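Local coordinates for putative membrane protein mmpL11 (Mycobacterium tuberculosis, PDB 4Y0L) that is an RND-family membrane protein, probably a transporter of cell-envelope lipids, represented here by a periplasmic domain, at residues Val2-Phe8 with Ala83-Gly88; Ile22-Arg26 with Val38-Phe43; Arg28-Pro33 with Trp71-Leu76; Ala10-Ser14 with Phe43-Ser49. The contacts are given in a common frame with arbitrary orientation. Residues are numbered along the deposited sequence.

Interaction 1: residues Val2-Phe8 with Ala83-Gly88; sequences VQVLVRF and AQVDVG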
loop_
_atom_site.group_PDB
_atom_site.type_symbol
_atom_site.label_atom_id
_atom_site.label_comp_id
_atom_site.label_asym_id
_atom_site.label_seq_id
_atom_site.Cartn_x
_atom_site.Cartn_y
_atom_site.Cartn_z
ATOM N N VAL A 2 -3.627 1.452 -10.302
ATOM C CA VAL A 2 -3.099 2.414 -9.342
ATOM C C VAL A 2 -1.992 1.775 -8.505
ATOM O O VAL A 2 -2.152 0.666 -7.998
ATOM C CB VAL A 2 -4.210 2.950 -8.410
ATOM C CG1 VAL A 2 -3.658 4.014 -7.466
ATOM C CG2 VAL A 2 -5.359 3.518 -9.227
ATOM N N GLN A 3 -0.875 2.486 -8.370
ATOM C CA GLN A 3 0.282 1.995 -7.626
ATOM C C GLN A 3 0.390 2.651 -6.255
ATOM O O GLN A 3 0.229 3.864 -6.129
ATOM C CB GLN A 3 1.570 2.250 -8.413
ATOM C CG GLN A 3 1.681 1.474 -9.708
ATOM C CD GLN A 3 2.879 1.906 -10.531
ATOM O OE1 GLN A 3 2.882 2.985 -11.126
ATOM N NE2 GLN A 3 3.911 1.070 -10.558
ATOM N N VAL A 4 0.675 1.841 -5.237
ATOM C CA VAL A 4 0.901 2.336 -3.882
ATOM C C VAL A 4 2.196 1.749 -3.327
ATOM O O VAL A 4 2.375 0.532 -3.305
ATOM C CB VAL A 4 -0.271 1.988 -2.943
ATOM C CG1 VAL A 4 0.019 2.445 -1.515
ATOM C CG2 VAL A 4 -1.556 2.622 -3.447
ATOM N N LEU A 5 3.089 2.629 -2.882
ATOM C CA LEU A 5 4.398 2.229 -2.376
ATOM C C LEU A 5 4.491 2.453 -0.869
ATOM O O LEU A 5 4.201 3.544 -0.382
ATOM C CB LEU A 5 5.502 3.011 -3.091
ATOM C CG LEU A 5 6.934 2.530 -2.847
ATOM C CD1 LEU A 5 7.207 1.244 -3.612
ATOM C CD2 LEU A 5 7.930 3.608 -3.232
ATOM N N VAL A 6 4.903 1.417 -0.142
ATOM C CA VAL A 6 5.030 1.491 1.309
ATOM C C VAL A 6 6.483 1.285 1.731
ATOM O O VAL A 6 7.073 0.244 1.446
ATOM C CB VAL A 6 4.147 0.440 2.012
ATOM C CG1 VAL A 6 4.081 0.718 3.507
ATOM C CG2 VAL A 6 2.745 0.434 1.416
ATOM N N ARG A 7 7.049 2.279 2.411
ATOM C CA ARG A 7 8.429 2.204 2.889
ATOM C C ARG A 7 8.470 2.118 4.406
ATOM O O ARG A 7 7.714 2.803 5.098
ATOM C CB ARG A 7 9.242 3.417 2.420
ATOM C CG ARG A 7 9.462 3.479 0.917
ATOM C CD ARG A 7 8.850 4.728 0.310
ATOM N NE ARG A 7 9.762 5.869 0.347
ATOM C CZ ARG A 7 9.389 7.134 0.173
ATOM N NH1 ARG A 7 8.114 7.437 -0.034
ATOM N NH2 ARG A 7 10.292 8.103 0.219
ATOM N N PHE A 8 9.364 1.271 4.909
ATOM C CA PHE A 8 9.571 1.107 6.342
ATOM C C PHE A 8 10.957 1.601 6.739
ATOM O O PHE A 8 11.897 1.544 5.947
ATOM C CB PHE A 8 9.395 -0.355 6.741
ATOM C CG PHE A 8 8.011 -0.879 6.512
ATOM C CD1 PHE A 8 7.013 -0.662 7.447
ATOM C CD2 PHE A 8 7.705 -1.589 5.362
ATOM C CE1 PHE A 8 5.734 -1.143 7.241
ATOM C CE2 PHE A 8 6.428 -2.072 5.150
ATOM C CZ PHE A 8 5.440 -1.849 6.092
ATOM N N ALA A 83 4.770 3.982 8.962
ATOM C CA ALA A 83 5.281 3.653 7.636
ATOM C C ALA A 83 4.933 4.760 6.647
ATOM O O ALA A 83 3.914 5.436 6.789
ATOM C CB ALA A 83 4.727 2.321 7.162
ATOM N N GLN A 84 5.793 4.943 5.649
ATOM C CA GLN A 84 5.594 5.971 4.636
ATOM C C GLN A 84 4.810 5.402 3.457
ATOM O O GLN A 84 5.130 4.325 2.962
ATOM C CB GLN A 84 6.944 6.516 4.167
ATOM C CG GLN A 84 6.879 7.883 3.512
ATOM C CD GLN A 84 8.257 8.458 3.238
ATOM O OE1 GLN A 84 9.274 7.834 3.546
ATOM N NE2 GLN A 84 8.296 9.652 2.659
ATOM N N VAL A 85 3.781 6.126 3.024
ATOM C CA VAL A 85 2.952 5.700 1.899
ATOM C C VAL A 85 2.930 6.768 0.810
ATOM O O VAL A 85 2.927 7.964 1.098
ATOM C CB VAL A 85 1.501 5.398 2.349
ATOM C CG1 VAL A 85 0.597 5.107 1.150
ATOM C CG2 VAL A 85 1.480 4.226 3.305
ATOM N N ASP A 86 2.916 6.320 -0.441
ATOM C CA ASP A 86 2.823 7.213 -1.588
ATOM C C ASP A 86 1.986 6.573 -2.687
ATOM O O ASP A 86 2.192 5.410 -3.034
ATOM C CB ASP A 86 4.213 7.558 -2.123
ATOM C CG ASP A 86 4.982 8.479 -1.197
ATOM O OD1 ASP A 86 4.844 9.713 -1.340
ATOM O OD2 ASP A 86 5.724 7.971 -0.330
ATOM N N VAL A 87 1.042 7.340 -3.223
ATOM C CA VAL A 87 0.193 6.878 -4.315
ATOM C C VAL A 87 0.663 7.480 -5.638
ATOM O O VAL A 87 0.849 8.691 -5.749
ATOM C CB VAL A 87 -1.286 7.249 -4.080
ATOM C CG1 VAL A 87 -2.164 6.661 -5.178
ATOM C CG2 VAL A 87 -1.749 6.762 -2.714
ATOM N N GLY A 88 0.853 6.626 -6.638
ATOM C CA GLY A 88 1.261 7.078 -7.954
ATOM C C GLY A 88 0.130 7.775 -8.685
ATOM O O GLY A 88 0.361 8.589 -9.581
HETATM O O HOH W 1 5.752 5.432 -0.083
#
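Strands 2-7 and 84-87 run antiparallel, their axes 4.8 Å apart at closest and their directions 164° from each other. Leu5/Asp86 and Arg7/Gln84 are hydrogen-bonded pairs: Leu5 N donates to Asp86 O (2.9 Å), Asp86 N to Leu5 O (3.1 Å), Arg7 N to Gln84 O (2.9 Å) and Gln84 N to Arg7 O (2.9 Å). Gly88 N donates to Gln3 O at 2.9 Å and carries the pairing to the chain end. Val4/Val87 and Val6/Val85 are the intervening non-hydrogen-bonded pairs.

Alternation sorts the side chains by face. Val4, Val6, Val85 and Val87 point to the helix side, where Val4 CG1 meets Val85 CG1 at 3.8 Å; Val6 also touches Ile25, and Val87 touches Met72. Leu5, Arg7, Gln84 and Asp86 occupy the other face. There Arg7 NH1 forms a 2.5 Å salt bridge with Asp86 OD2, while Gln84 CD lies over one face of the guanidinium, 3.4 Å from Arg7 NH1. A water hydrogen-bonds to Leu5 O (2.5 Å) and Asp86 OD2 (2.6 Å).

Alternation along this first-to-last strand pairing, as in ferredoxin-like folds, thus puts valines toward the helices and Leu5, the Arg7-Asp86 salt bridge and a water on the other face.

Interaction 2: residues Ile22-Arg26 with Val38-Phe43; sequences IAAIR and VAPPRF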
loop_
_atom_site.group_PDB
_atom_site.type_symbol
_atom_site.label_atom_id
_atom_site.label_comp_id
_atom_site.label_asym_id
_atom_site.label_seq_id
_atom_site.Cartn_x
_atom_site.Cartn_y
_atom_site.Cartn_z
ATOM N N ILE A 22 1.097 -4.080 6.016
ATOM C CA ILE A 22 0.896 -4.236 4.585
ATOM C C ILE A 22 -0.490 -4.817 4.319
ATOM O O ILE A 22 -1.161 -4.431 3.360
ATOM C CB ILE A 22 1.977 -5.139 3.957
ATOM C CG1 ILE A 22 3.340 -4.450 4.037
ATOM C CG2 ILE A 22 1.643 -5.452 2.506
ATOM C CD1 ILE A 22 4.511 -5.329 3.634
ATOM N N ALA A 23 -0.911 -5.748 5.170
ATOM C CA ALA A 23 -2.220 -6.380 5.026
ATOM C C ALA A 23 -3.343 -5.381 5.287
ATOM O O ALA A 23 -4.387 -5.423 4.635
ATOM C CB ALA A 23 -2.338 -7.568 5.966
ATOM N N ALA A 24 -3.122 -4.480 6.239
ATOM C CA ALA A 24 -4.115 -3.462 6.577
ATOM C C ALA A 24 -4.254 -2.447 5.448
ATOM O O ALA A 24 -5.361 -2.054 5.090
ATOM C CB ALA A 24 -3.740 -2.760 7.876
ATOM N N ILE A 25 -3.123 -2.022 4.896
ATOM C CA ILE A 25 -3.120 -1.083 3.778
ATOM C C ILE A 25 -3.792 -1.713 2.564
ATOM O O ILE A 25 -4.587 -1.073 1.880
ATOM C CB ILE A 25 -1.682 -0.648 3.415
ATOM C CG1 ILE A 25 -1.086 0.179 4.553
ATOM C CG2 ILE A 25 -1.665 0.176 2.129
ATOM C CD1 ILE A 25 0.417 0.291 4.509
ATOM N N ARG A 26 -3.464 -2.974 2.307
ATOM C CA ARG A 26 -4.026 -3.707 1.182
ATOM C C ARG A 26 -5.548 -3.796 1.285
ATOM O O ARG A 26 -6.262 -3.605 0.300
ATOM C CB ARG A 26 -3.411 -5.104 1.120
ATOM C CG ARG A 26 -3.922 -5.959 -0.023
ATOM C CD ARG A 26 -3.004 -7.146 -0.277
ATOM N NE ARG A 26 -3.447 -7.949 -1.418
ATOM C CZ ARG A 26 -4.050 -9.134 -1.334
ATOM N NH1 ARG A 26 -4.296 -9.696 -0.156
ATOM N NH2 ARG A 26 -4.406 -9.768 -2.443
ATOM N N VAL A 38 -6.805 -6.113 -5.790
ATOM C CA VAL A 38 -5.554 -5.641 -5.216
ATOM C C VAL A 38 -4.537 -6.773 -5.230
ATOM O O VAL A 38 -4.777 -7.840 -4.667
ATOM C CB VAL A 38 -5.724 -5.144 -3.776
ATOM C CG1 VAL A 38 -4.463 -4.434 -3.322
ATOM C CG2 VAL A 38 -6.917 -4.211 -3.659
ATOM N N ALA A 39 -3.406 -6.531 -5.882
ATOM C CA ALA A 39 -2.329 -7.509 -5.946
ATOM C C ALA A 39 -1.721 -7.724 -4.564
ATOM O O ALA A 39 -1.755 -6.823 -3.727
ATOM C CB ALA A 39 -1.261 -7.050 -6.922
ATOM N N PRO A 40 -1.162 -8.921 -4.317
ATOM C CA PRO A 40 -0.349 -9.086 -3.107
ATOM C C PRO A 40 0.872 -8.181 -3.180
ATOM O O PRO A 40 1.220 -7.733 -4.274
ATOM C CB PRO A 40 0.049 -10.567 -3.135
ATOM C CG PRO A 40 -0.903 -11.216 -4.083
ATOM C CD PRO A 40 -1.271 -10.173 -5.083
ATOM N N PRO A 41 1.518 -7.912 -2.036
ATOM C CA PRO A 41 2.651 -6.984 -2.045
ATOM C C PRO A 41 3.822 -7.497 -2.869
ATOM O O PRO A 41 4.197 -8.664 -2.762
ATOM C CB PRO A 41 3.028 -6.876 -0.563
ATOM C CG PRO A 41 2.525 -8.137 0.048
ATOM C CD PRO A 41 1.268 -8.466 -0.697
ATOM N N ARG A 42 4.375 -6.620 -3.699
ATOM C CA ARG A 42 5.585 -6.920 -4.450
ATOM C C ARG A 42 6.770 -6.257 -3.772
ATOM O O ARG A 42 6.805 -5.037 -3.620
ATOM C CB ARG A 42 5.463 -6.440 -5.894
ATOM C CG ARG A 42 5.503 -7.560 -6.908
ATOM C CD ARG A 42 5.236 -7.040 -8.309
ATOM N NE ARG A 42 3.852 -6.597 -8.465
ATOM C CZ ARG A 42 2.825 -7.410 -8.696
ATOM N NH1 ARG A 42 3.014 -8.721 -8.797
ATOM N NH2 ARG A 42 1.603 -6.912 -8.824
ATOM N N PHE A 43 7.735 -7.069 -3.361
ATOM C CA PHE A 43 8.889 -6.575 -2.628
ATOM C C PHE A 43 10.062 -6.265 -3.543
ATOM O O PHE A 43 10.482 -7.101 -4.344
ATOM C CB PHE A 43 9.310 -7.591 -1.570
ATOM C CG PHE A 43 8.294 -7.778 -0.485
ATOM C CD1 PHE A 43 7.982 -6.734 0.370
ATOM C CD2 PHE A 43 7.647 -8.989 -0.318
ATOM C CE1 PHE A 43 7.048 -6.896 1.369
ATOM C CE2 PHE A 43 6.712 -9.156 0.685
ATOM C CZ PHE A 43 6.412 -8.107 1.527
#
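Arg26 stretches its side chain, t at chi1 to chi3, from helix 19-29 across the backbone of Val38, Ala39 and Pro40. Two carbonyls meet the edge of its guanidinium: NE of Arg26 donates to O of Ala39 at 3.1 Å, and NH2 of Arg26 to O of Val38 at 3.0 Å. The aliphatic part of the same side chain is used too, with Arg26 CG 3.7 Å from Val38 CG1.

One helical turn earlier, Ile22 also points toward residues 38-43, and its contacts are purely apolar. Ile22 CG2 packs on Pro41 CB at 3.7 Å, and Ile22 CD1 reaches the edge of the Phe43 ring, 3.7 Å from CE1. Ile25, between them in sequence, faces strand 49-55 and helix 66-80 instead.

Helix 19-29 makes the split beta-alpha-beta crossover of the ferredoxin-like fold, from strand 2-7 to strand 37-43 with strand 49-55 between. Strand 37-43 is interrupted around its consecutive prolines, yet Ala39 and Arg42 still pair with Ser53 and Leu51. Because both acceptors are main-chain oxygens, the polar half of the contact is set by the backbone path; Val38 and the partners of Ile22 add apolar contacts.

Interaction 3: residues Arg28-Pro33 with Trp71-Leu76; sequences RIAQAP and WMRTQL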
loop_
_atom_site.group_PDB
_atom_site.type_symbol
_atom_site.label_atom_id
_atom_site.label_comp_id
_atom_site.label_asym_id
_atom_site.label_seq_id
_atom_site.Cartn_x
_atom_site.Cartn_y
_atom_site.Cartn_z
ATOM N N ARG A 28 -7.571 -1.774 2.899
ATOM C CA ARG A 28 -8.196 -0.464 2.755
ATOM C C ARG A 28 -8.231 -0.036 1.289
ATOM O O ARG A 28 -9.164 0.637 0.851
ATOM C CB ARG A 28 -7.453 0.582 3.589
ATOM C CG ARG A 28 -8.213 1.893 3.766
ATOM C CD ARG A 28 -9.376 1.736 4.733
ATOM N NE ARG A 28 -10.133 2.978 4.906
ATOM C CZ ARG A 28 -11.381 3.185 4.483
ATOM N NH1 ARG A 28 -12.063 2.234 3.854
ATOM N NH2 ARG A 28 -11.958 4.358 4.699
ATOM N N ILE A 29 -7.208 -0.428 0.535
ATOM C CA ILE A 29 -7.158 -0.147 -0.897
ATOM C C ILE A 29 -8.324 -0.825 -1.609
ATOM O O ILE A 29 -8.951 -0.237 -2.488
ATOM C CB ILE A 29 -5.821 -0.619 -1.517
ATOM C CG1 ILE A 29 -4.674 0.268 -1.035
ATOM C CG2 ILE A 29 -5.877 -0.585 -3.049
ATOM C CD1 ILE A 29 -3.295 -0.299 -1.309
ATOM N N ALA A 30 -8.612 -2.063 -1.219
ATOM C CA ALA A 30 -9.677 -2.837 -1.845
ATOM C C ALA A 30 -11.047 -2.208 -1.605
ATOM O O ALA A 30 -12.007 -2.508 -2.314
ATOM C CB ALA A 30 -9.659 -4.264 -1.329
ATOM N N GLN A 31 -11.131 -1.339 -0.602
ATOM C CA GLN A 31 -12.376 -0.648 -0.279
ATOM C C GLN A 31 -12.529 0.652 -1.065
ATOM O O GLN A 31 -13.598 1.263 -1.059
ATOM C CB GLN A 31 -12.444 -0.358 1.220
ATOM C CG GLN A 31 -12.946 -1.527 2.052
ATOM C CD GLN A 31 -12.749 -1.313 3.541
ATOM O OE1 GLN A 31 -12.056 -0.386 3.962
ATOM N NE2 GLN A 31 -13.362 -2.172 4.347
ATOM N N ALA A 32 -11.461 1.073 -1.735
ATOM C CA ALA A 32 -11.480 2.315 -2.500
ATOM C C ALA A 32 -12.502 2.245 -3.636
ATOM O O ALA A 32 -12.847 1.156 -4.098
ATOM C CB ALA A 32 -10.094 2.613 -3.050
ATOM N N PRO A 33 -12.996 3.411 -4.087
ATOM C CA PRO A 33 -13.980 3.434 -5.176
ATOM C C PRO A 33 -13.454 2.813 -6.466
ATOM O O PRO A 33 -12.290 3.000 -6.812
ATOM C CB PRO A 33 -14.260 4.931 -5.370
ATOM C CG PRO A 33 -13.111 5.636 -4.730
ATOM C CD PRO A 33 -12.693 4.765 -3.594
ATOM N N TRP A 71 -8.651 9.711 -2.849
ATOM C CA TRP A 71 -9.265 8.946 -1.771
ATOM C C TRP A 71 -8.197 8.195 -0.977
ATOM O O TRP A 71 -8.195 8.215 0.252
ATOM C CB TRP A 71 -10.296 7.966 -2.335
ATOM C CG TRP A 71 -11.037 7.189 -1.292
ATOM C CD1 TRP A 71 -12.272 7.469 -0.787
ATOM C CD2 TRP A 71 -10.594 5.996 -0.629
ATOM N NE1 TRP A 71 -12.626 6.529 0.149
ATOM C CE2 TRP A 71 -11.614 5.614 0.266
ATOM C CE3 TRP A 71 -9.434 5.218 -0.704
ATOM C CZ2 TRP A 71 -11.510 4.489 1.079
ATOM C CZ3 TRP A 71 -9.333 4.099 0.108
ATOM C CH2 TRP A 71 -10.366 3.746 0.986
ATOM N N MET A 72 -7.288 7.540 -1.691
ATOM C CA MET A 72 -6.223 6.770 -1.060
ATOM C C MET A 72 -5.263 7.664 -0.278
ATOM O O MET A 72 -4.877 7.340 0.846
ATOM C CB MET A 72 -5.449 5.977 -2.113
ATOM C CG MET A 72 -6.230 4.822 -2.710
ATOM S SD MET A 72 -5.260 3.869 -3.889
ATOM C CE MET A 72 -6.531 2.831 -4.603
ATOM N N ARG A 73 -4.885 8.790 -0.873
ATOM C CA ARG A 73 -3.967 9.725 -0.231
ATOM C C ARG A 73 -4.559 10.324 1.043
ATOM O O ARG A 73 -3.838 10.885 1.867
ATOM C CB ARG A 73 -3.585 10.842 -1.204
ATOM C CG ARG A 73 -2.605 10.402 -2.276
ATOM C CD ARG A 73 -2.424 11.464 -3.346
ATOM N NE ARG A 73 -1.383 11.088 -4.298
ATOM C CZ ARG A 73 -1.207 11.656 -5.487
ATOM N NH1 ARG A 73 -2.009 12.632 -5.892
ATOM N NH2 ARG A 73 -0.228 11.240 -6.277
ATOM N N THR A 74 -5.873 10.195 1.196
ATOM C CA THR A 74 -6.577 10.719 2.359
ATOM C C THR A 74 -6.776 9.647 3.429
ATOM O O THR A 74 -6.759 9.944 4.624
ATOM C CB THR A 74 -7.957 11.289 1.959
ATOM O OG1 THR A 74 -7.787 12.318 0.975
ATOM C CG2 THR A 74 -8.687 11.864 3.166
ATOM N N GLN A 75 -6.955 8.404 2.992
ATOM C CA GLN A 75 -7.400 7.331 3.880
ATOM C C GLN A 75 -6.287 6.381 4.318
ATOM O O GLN A 75 -6.317 5.860 5.431
ATOM C CB GLN A 75 -8.506 6.526 3.192
ATOM C CG GLN A 75 -9.755 7.334 2.893
ATOM C CD GLN A 75 -10.438 7.836 4.147
ATOM O OE1 GLN A 75 -10.492 7.137 5.160
ATOM N NE2 GLN A 75 -10.959 9.057 4.088
ATOM N N LEU A 76 -5.315 6.149 3.443
ATOM C CA LEU A 76 -4.275 5.159 3.710
ATOM C C LEU A 76 -3.245 5.590 4.762
ATOM O O LEU A 76 -2.699 4.737 5.463
ATOM C CB LEU A 76 -3.554 4.798 2.410
ATOM C CG LEU A 76 -4.428 4.203 1.299
ATOM C CD1 LEU A 76 -3.562 3.764 0.128
ATOM C CD2 LEU A 76 -5.280 3.041 1.793
#
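Trp71 opens the helical segment 71-76 and lays its indole against the turn Ile29-Ala32. Ala32 CA sits 3.8 Å from the centroid of the Trp71 six-membered ring and Pro33 CD 3.8 Å from that of the five-membered ring, each 11° off the normal, so that two CH-pi contacts lie over the ring face. At the ring edge, Arg28 O approaches Trp71 CH2 at 3.3 Å, and Trp71 CZ2 lies over one face of the Arg28 guanidinium, 3.6 Å from NH1.

Met72 turns inward: its CE meets Ile29 CG2 at 3.8 Å and Ala32 CB at 3.9 Å, next to Val2 and Val4 of the sheet. One turn on from Trp71, Gln75 OE1 accepts a hydrogen bond from Arg28 NH2 (3.2 Å) and another from Arg78 NE. Arg28 NH1 also donates to Gln31 OE1 at 2.6 Å, a bond inside segment 28-33. Leu76 completes the interface, with CD2 3.7 Å from Arg28 CG and CD1 3.8 Å from Ile29 CG1.

Here the two helices on one side of a ferredoxin-like sheet meet. Ile29, Ala32, Met72 and Leu76 form the buried layer; above it, the indole packs against the type I turn and the following proline, and the outermost polar link runs from Gln31 through Arg28 to Gln75. Hydrophobic contact inside and neutral hydrogen-bond partners for the arginine outside imply a junction made without a salt bridge between these segments.

Interaction 4: residues Ala10-Ser14 with Phe43-Ser49; sequences AGGAS and FADDNGS
Two loops meet here with Gly12 opposite Asn47, CA to CA 4.9 Å. Gly11 is at phi 73°, psi 175° and Ala13 at -60°, -33°. The second loop contains a type I turn, Ala44-Asn47, closed by Asn47 N to Ala44 O (2.6 Å); Asn47 then adopts a left-handed conformation (phi 61°, psi 24°; chi1 -147°, between wells) facing residues 12-14. Ala13 N donates to Asn47 O (2.9 Å), Ser14 N to Asn47 OD1 (3.0 Å), and Asn47 ND2 to Ser14 OG (3.1 Å), so the carboxamide is engaged at both its oxygen and nitrogen. Gly12 CA lies 3.3 Å from Asn47 O; a CB there would come within 2.2 Å of Asn47 ND2.

Ser14, with chi1 p, places CB 3.5 Å from the centroid of the Phe43 ring, 10° off its normal, a CH-pi contact. Phe43 has chi1 m, and its CD1 touches Ala13 CB at 3.7 Å. Asn47 thus joins the hairpin tip between strands 37-43 and 49-55 to the connection from strand 2-7 into helix 19-29.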
loop_
_atom_site.group_PDB
_atom_site.type_symbol
_atom_site.label_atom_id
_atom_site.label_comp_id
_atom_site.label_asym_id
_atom_site.label_seq_id
_atom_site.Cartn_x
_atom_site.Cartn_y
_atom_site.Cartn_z
ATOM N N ALA A 10 12.740 0.566 9.535
ATOM C CA ALA A 10 13.573 -0.479 10.124
ATOM C C ALA A 10 13.274 -1.846 9.523
ATOM O O ALA A 10 12.115 -2.241 9.391
ATOM C CB ALA A 10 13.381 -0.519 11.631
ATOM N N GLY A 11 14.331 -2.567 9.164
ATOM C CA GLY A 11 14.190 -3.919 8.662
ATOM C C GLY A 11 13.619 -3.966 7.259
ATOM O O GLY A 11 13.233 -2.940 6.695
ATOM N N GLY A 12 13.564 -5.165 6.693
ATOM C CA GLY A 12 13.035 -5.350 5.356
ATOM C C GLY A 12 11.522 -5.287 5.337
ATOM O O GLY A 12 10.863 -5.627 6.323
ATOM N N ALA A 13 10.974 -4.852 4.206
ATOM C CA ALA A 13 9.531 -4.711 4.053
ATOM C C ALA A 13 8.815 -6.044 4.253
ATOM O O ALA A 13 7.696 -6.082 4.764
ATOM C CB ALA A 13 9.202 -4.139 2.684
ATOM N N SER A 14 9.468 -7.133 3.857
ATOM C CA SER A 14 8.864 -8.459 3.938
ATOM C C SER A 14 8.980 -9.073 5.330
ATOM O O SER A 14 8.541 -10.201 5.548
ATOM C CB SER A 14 9.505 -9.401 2.916
ATOM O OG SER A 14 10.807 -9.772 3.319
ATOM N N PHE A 43 7.735 -7.069 -3.361
ATOM C CA PHE A 43 8.889 -6.575 -2.628
ATOM C C PHE A 43 10.062 -6.265 -3.543
ATOM O O PHE A 43 10.482 -7.101 -4.344
ATOM C CB PHE A 43 9.310 -7.591 -1.570
ATOM C CG PHE A 43 8.294 -7.778 -0.485
ATOM C CD1 PHE A 43 7.982 -6.734 0.370
ATOM C CD2 PHE A 43 7.647 -8.989 -0.318
ATOM C CE1 PHE A 43 7.048 -6.896 1.369
ATOM C CE2 PHE A 43 6.712 -9.156 0.685
ATOM C CZ PHE A 43 6.412 -8.107 1.527
ATOM N N ALA A 44 10.580 -5.048 -3.422
ATOM C CA ALA A 44 11.798 -4.663 -4.115
ATOM C C ALA A 44 12.931 -5.585 -3.685
ATOM O O ALA A 44 12.967 -6.043 -2.542
ATOM C CB ALA A 44 12.141 -3.211 -3.821
ATOM N N ASP A 45 13.852 -5.860 -4.602
ATOM C CA ASP A 45 14.978 -6.745 -4.315
ATOM C C ASP A 45 15.826 -6.174 -3.181
ATOM O O ASP A 45 16.588 -6.893 -2.536
ATOM C CB ASP A 45 15.830 -6.952 -5.568
ATOM C CG ASP A 45 14.993 -7.216 -6.806
ATOM O OD1 ASP A 45 14.516 -8.359 -6.973
ATOM O OD2 ASP A 45 14.814 -6.279 -7.613
ATOM N N ASP A 46 15.681 -4.872 -2.953
ATOM C CA ASP A 46 16.333 -4.188 -1.845
ATOM C C ASP A 46 15.597 -4.457 -0.531
ATOM O O ASP A 46 16.167 -4.327 0.553
ATOM C CB ASP A 46 16.385 -2.684 -2.123
ATOM C CG ASP A 46 17.237 -1.929 -1.123
ATOM O OD1 ASP A 46 18.147 -2.542 -0.525
ATOM O OD2 ASP A 46 16.999 -0.716 -0.942
ATOM N N ASN A 47 14.326 -4.831 -0.646
ATOM C CA ASN A 47 13.442 -5.027 0.502
ATOM C C ASN A 47 13.274 -3.731 1.291
ATOM O O ASN A 47 12.964 -3.752 2.481
ATOM C CB ASN A 47 13.968 -6.142 1.415
ATOM C CG ASN A 47 12.847 -6.933 2.090
ATOM O OD1 ASN A 47 11.663 -6.698 1.843
ATOM N ND2 ASN A 47 13.222 -7.880 2.938
ATOM N N GLY A 48 13.481 -2.603 0.617
ATOM C CA GLY A 48 13.281 -1.301 1.224
ATOM C C GLY A 48 11.821 -0.892 1.199
ATOM O O GLY A 48 11.368 -0.128 2.054
ATOM N N SER A 49 11.082 -1.415 0.224
ATOM C CA SER A 49 9.686 -1.036 0.033
ATOM C C SER A 49 8.824 -2.196 -0.453
ATOM O O SER A 49 9.332 -3.252 -0.834
ATOM C CB SER A 49 9.590 0.117 -0.967
ATOM O OG SER A 49 10.153 -0.254 -2.213
#

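In the fold
The four contacts illustrate how a small ferredoxin-like domain is closed from its sheet outward. Interaction 1 supplies the base, and its helix-facing side chains meet both helices: Val6 CG1 lies 3.8 Å from Ile25 CD1 of interaction 2, and Val4 CG2 3.9 Å from Met72 SD of interaction 3. Helix 19-29 serves interactions 2 and 3 in turn, and Val38 CG2 links them, 3.8 Å from Ile29 CG2. Phe43 is common to interactions 2 and 4, and Phe8 CD2 of interaction 1 reaches Ala13 CA of interaction 4 at 3.8 Å. Interactions 3 and 4, with centres 22 Å apart, lie on opposite sides of the domain centre.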